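Local coordinates for protein ParA (PDB 3EZF) that probably acts as the ATPase of plasmid partition and, in its ADP-bound state, as a winged helix-turn-helix DNA-binding transcriptional regulator, at residues A[113-118]-A[265-270]; A[270-275]-A[312-317]. One frame throughout, in Å; residues are numbered along the deposited sequence.

Contact 1: residues A[113-118]-A[265-270]; sequences VIFVVN and NGLAAS
The ring of F115 meets L267 on one face: the methyl CD2 sits above the middle of the ring as a CH-pi contact, 4.0 Å from the F115 centroid and only 7° off its normal. At the rim, in the plane of the ring, lies CG2 of V117, further along segment 113-118, while OG of S270 approaches the edge near CB of F115. The backbone of segment 265-270 comes in obliquely, with C of G266 3.5 Å from CD1 of F115 and N of L267 close to the same atom. CE1 of F115 lies 3.8 Å from CA of G266. CG of F115 stands anti to the backbone N (chi1 -178°), and the CB it leaves from points toward segment 265-270. Strand 250-254, helix 261-267 and strand 272-277 form a beta-alpha-beta crossover in the parallel sheet of a P-loop NTPase domain; strand 112-116, which leads to the P-loop, lies between its two strands, and helix 261-267 packs over it. Helix 294-303 touches L267 as well, through M297 and L301. Further back along the strand, V113 and S270 touch directly, CG1 of V113 lying 3.4 Å from OG of S270. CB of V113 meets the carbonyl O of A269 at 3.6 Å, and R237 adds to the cover of both V113 and A269. The hydroxyl of S270 gives its hydrogen bond back to the helix, OG to O of G266 at 2.7 Å, rising about 44° out of the carbonyl plane. Besides a weak bond from S270 N, A269 N binds the same G266 O at 3.1 Å, reaching it from the face of that plane opposite to the hydroxyl.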
# COMPACT_ATOMS: atom_id res chain seq x y z
N VAL A 113 -22.41 -11.22 0.61
CA VAL A 113 -21.00 -10.92 0.81
C VAL A 113 -20.28 -10.42 -0.45
O VAL A 113 -20.20 -11.13 -1.46
CB VAL A 113 -20.27 -12.14 1.38
CG1 VAL A 113 -18.82 -11.80 1.67
CG2 VAL A 113 -20.94 -12.58 2.63
N ILE A 114 -19.73 -9.21 -0.35
CA ILE A 114 -19.04 -8.57 -1.46
C ILE A 114 -17.52 -8.51 -1.29
O ILE A 114 -17.01 -7.80 -0.43
CB ILE A 114 -19.58 -7.15 -1.62
CG1 ILE A 114 -21.07 -7.22 -2.00
CG2 ILE A 114 -18.77 -6.39 -2.64
CD1 ILE A 114 -21.96 -6.29 -1.21
N PHE A 115 -16.80 -9.25 -2.11
CA PHE A 115 -15.35 -9.26 -2.04
C PHE A 115 -14.83 -8.11 -2.88
O PHE A 115 -14.91 -8.16 -4.10
CB PHE A 115 -14.79 -10.58 -2.59
CG PHE A 115 -13.30 -10.67 -2.51
CD1 PHE A 115 -12.68 -11.30 -1.43
CD2 PHE A 115 -12.51 -10.07 -3.48
CE1 PHE A 115 -11.29 -11.32 -1.32
CE2 PHE A 115 -11.12 -10.08 -3.39
CZ PHE A 115 -10.51 -10.70 -2.30
N VAL A 116 -14.29 -7.08 -2.23
CA VAL A 116 -13.77 -5.91 -2.95
C VAL A 116 -12.32 -6.10 -3.39
O VAL A 116 -11.45 -6.29 -2.55
CB VAL A 116 -13.84 -4.64 -2.08
CG1 VAL A 116 -13.58 -3.41 -2.92
CG2 VAL A 116 -15.19 -4.55 -1.42
N VAL A 117 -12.09 -6.04 -4.71
CA VAL A 117 -10.76 -6.22 -5.31
C VAL A 117 -9.91 -4.95 -5.27
O VAL A 117 -9.86 -4.20 -6.24
CB VAL A 117 -10.89 -6.67 -6.78
CG1 VAL A 117 -9.53 -6.66 -7.46
CG2 VAL A 117 -11.49 -8.06 -6.82
N ASN A 118 -9.23 -4.73 -4.16
CA ASN A 118 -8.40 -3.56 -4.02
C ASN A 118 -6.94 -3.87 -4.28
O ASN A 118 -6.29 -4.55 -3.48
CB ASN A 118 -8.54 -2.97 -2.62
CG ASN A 118 -8.27 -1.49 -2.59
OD1 ASN A 118 -9.02 -0.70 -3.20
ND2 ASN A 118 -7.20 -1.08 -1.90
N ASN A 265 -9.63 -17.01 1.84
CA ASN A 265 -10.79 -17.06 2.71
C ASN A 265 -11.82 -16.07 2.20
O ASN A 265 -13.01 -16.38 2.19
CB ASN A 265 -10.40 -16.72 4.16
CG ASN A 265 -10.21 -17.96 5.01
OD1 ASN A 265 -11.16 -18.67 5.34
ND2 ASN A 265 -8.97 -18.23 5.38
N GLY A 266 -11.37 -14.90 1.76
CA GLY A 266 -12.30 -13.92 1.23
C GLY A 266 -13.08 -14.46 0.03
O GLY A 266 -14.30 -14.51 0.05
N LEU A 267 -12.37 -14.86 -1.02
CA LEU A 267 -13.02 -15.39 -2.20
C LEU A 267 -13.92 -16.56 -1.88
O LEU A 267 -14.95 -16.75 -2.51
CB LEU A 267 -11.98 -15.88 -3.21
CG LEU A 267 -11.17 -14.87 -4.01
CD1 LEU A 267 -10.35 -15.62 -5.01
CD2 LEU A 267 -12.10 -13.90 -4.71
N ALA A 268 -13.51 -17.36 -0.89
CA ALA A 268 -14.26 -18.56 -0.49
C ALA A 268 -15.57 -18.34 0.26
O ALA A 268 -16.30 -19.30 0.50
CB ALA A 268 -13.33 -19.48 0.33
N ALA A 269 -15.89 -17.10 0.62
CA ALA A 269 -17.10 -16.83 1.38
C ALA A 269 -17.98 -15.79 0.74
O ALA A 269 -19.09 -15.53 1.23
CB ALA A 269 -16.73 -16.38 2.78
N SER A 270 -17.49 -15.19 -0.33
CA SER A 270 -18.20 -14.13 -1.03
C SER A 270 -18.99 -14.62 -2.24
O SER A 270 -18.61 -15.58 -2.91
CB SER A 270 -17.21 -13.05 -1.46
OG SER A 270 -16.33 -12.76 -0.40

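Contact 2: residues A[270-275]-A[312-317]; sequences SDLLLT and ASIGFM
L274 and F316 lie obliquely against each other, CD2 of L274 reaching CE2 of F316 at 3.5 Å. CG of F316 stands between its backbone N and carbonyl carbon (chi1 64°), and the ring ends up nearer to strand 272-277 than the direction of its CB alone would suggest; beyond the contact it makes an edge-to-face pair with F387. L272 leans across to the neighbouring strand with one branch, its CD2 lying 3.7 Å from CB of A312 and 3.9 Å from CG1 of I314. L272, L274, A312 and I314 share one face of the sheet; I314 and A312 also touch helix 378-400 there. L273, S313 and T275 point to the other face, where CB of L273 and CB of S313 are 4.3 Å apart. The hydroxyl of S313 is hydrogen-bonded to OD2 of D6 of the second subunit. Between the faces the two backbones alternate as donor and acceptor: L273 N to A312 O, I314 N to L273 O (2.9 Å), T275 N to I314 O (2.7 Å) and F316 N to T275 O. With strand directions only 9° apart, this is a parallel pair at the edge of the sheet within this chain, as expected of the alpha/beta P-loop NTPase fold.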
# COMPACT_ATOMS: atom_id res chain seq x y z
N SER A 270 -17.49 -15.19 -0.33
CA SER A 270 -18.20 -14.13 -1.03
C SER A 270 -18.99 -14.62 -2.24
O SER A 270 -18.61 -15.58 -2.91
CB SER A 270 -17.21 -13.05 -1.46
OG SER A 270 -16.33 -12.76 -0.40
N ASP A 271 -20.09 -13.94 -2.52
CA ASP A 271 -20.92 -14.32 -3.65
C ASP A 271 -20.85 -13.31 -4.78
O ASP A 271 -21.39 -13.55 -5.86
CB ASP A 271 -22.38 -14.55 -3.21
CG ASP A 271 -22.76 -13.72 -2.01
OD1 ASP A 271 -22.43 -12.51 -2.00
OD2 ASP A 271 -23.39 -14.27 -1.08
N LEU A 272 -20.17 -12.20 -4.54
CA LEU A 272 -20.04 -11.15 -5.54
C LEU A 272 -18.62 -10.56 -5.54
O LEU A 272 -18.11 -10.14 -4.51
CB LEU A 272 -21.08 -10.04 -5.26
CG LEU A 272 -21.40 -8.89 -6.25
CD1 LEU A 272 -21.05 -7.56 -5.62
CD2 LEU A 272 -20.64 -9.07 -7.54
N LEU A 273 -17.98 -10.55 -6.70
CA LEU A 273 -16.64 -10.00 -6.82
C LEU A 273 -16.79 -8.57 -7.31
O LEU A 273 -17.29 -8.34 -8.40
CB LEU A 273 -15.83 -10.77 -7.84
CG LEU A 273 -14.32 -10.54 -7.75
CD1 LEU A 273 -13.78 -11.32 -6.54
CD2 LEU A 273 -13.65 -11.03 -9.01
N LEU A 274 -16.36 -7.61 -6.51
CA LEU A 274 -16.47 -6.23 -6.94
C LEU A 274 -15.08 -5.71 -7.29
O LEU A 274 -14.27 -5.44 -6.42
CB LEU A 274 -17.14 -5.39 -5.85
CG LEU A 274 -17.55 -3.96 -6.21
CD1 LEU A 274 -18.39 -3.38 -5.10
CD2 LEU A 274 -16.32 -3.10 -6.42
N THR A 275 -14.83 -5.58 -8.59
CA THR A 275 -13.55 -5.12 -9.10
C THR A 275 -13.53 -3.67 -9.58
O THR A 275 -14.05 -3.35 -10.64
CB THR A 275 -13.06 -5.95 -10.29
OG1 THR A 275 -12.90 -7.32 -9.89
CG2 THR A 275 -11.72 -5.42 -10.79
N ALA A 312 -21.36 -13.71 -8.92
CA ALA A 312 -21.66 -12.50 -9.65
C ALA A 312 -20.39 -11.66 -9.69
O ALA A 312 -19.44 -11.95 -8.96
CB ALA A 312 -22.76 -11.74 -8.94
N SER A 313 -20.35 -10.65 -10.54
CA SER A 313 -19.18 -9.80 -10.60
C SER A 313 -19.52 -8.43 -11.17
O SER A 313 -20.37 -8.30 -12.03
CB SER A 313 -18.09 -10.46 -11.45
OG SER A 313 -18.44 -10.40 -12.82
N ILE A 314 -18.84 -7.41 -10.66
CA ILE A 314 -19.04 -6.05 -11.11
C ILE A 314 -17.67 -5.43 -11.30
O ILE A 314 -16.78 -5.64 -10.49
CB ILE A 314 -19.82 -5.22 -10.06
CG1 ILE A 314 -21.17 -5.88 -9.75
CG2 ILE A 314 -20.02 -3.80 -10.57
CD1 ILE A 314 -22.11 -6.00 -10.93
N GLY A 315 -17.51 -4.67 -12.38
CA GLY A 315 -16.26 -4.00 -12.66
C GLY A 315 -16.56 -2.56 -13.04
O GLY A 315 -17.64 -2.28 -13.55
N PHE A 316 -15.62 -1.65 -12.79
CA PHE A 316 -15.81 -0.23 -13.13
C PHE A 316 -14.54 0.63 -12.99
O PHE A 316 -13.63 0.29 -12.24
CB PHE A 316 -16.95 0.37 -12.28
CG PHE A 316 -16.66 0.41 -10.79
CD1 PHE A 316 -15.78 1.34 -10.26
CD2 PHE A 316 -17.29 -0.49 -9.93
CE1 PHE A 316 -15.52 1.37 -8.89
CE2 PHE A 316 -17.03 -0.46 -8.56
CZ PHE A 316 -16.14 0.47 -8.04
N MET A 317 -14.50 1.73 -13.72
CA MET A 317 -13.35 2.63 -13.67
C MET A 317 -13.45 3.53 -12.45
O MET A 317 -14.55 3.80 -11.96
CB MET A 317 -13.30 3.48 -14.93
CG MET A 317 -13.22 2.65 -16.20
SD MET A 317 -12.05 1.28 -16.05
CE MET A 317 -10.47 2.16 -16.24

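Followed from the N terminus, strand 112-116 comes first, and contact 1 closes a long loop back to it, holding strands 149-153, 203-206 and 250-254 before helix 261-267 returns. Contact 2 then opens at S270, the residue common to both, and closes a shorter loop over helices 281-291 and 294-303 to reach strand 312-317. The loops therefore run in series, neither nested nor crossed. Strand 272-277 joins them laterally: it lies beside strand 112-116, with probable hydrogen bonds from L274 N to F115 O (2.9 Å) and V117 N to L274 O, and CD2 of F115 packs on CD1 of L273. Together the two contacts tie helix 261-267 to three adjacent strands of the sheet, 112-116, 272-277 and 312-317.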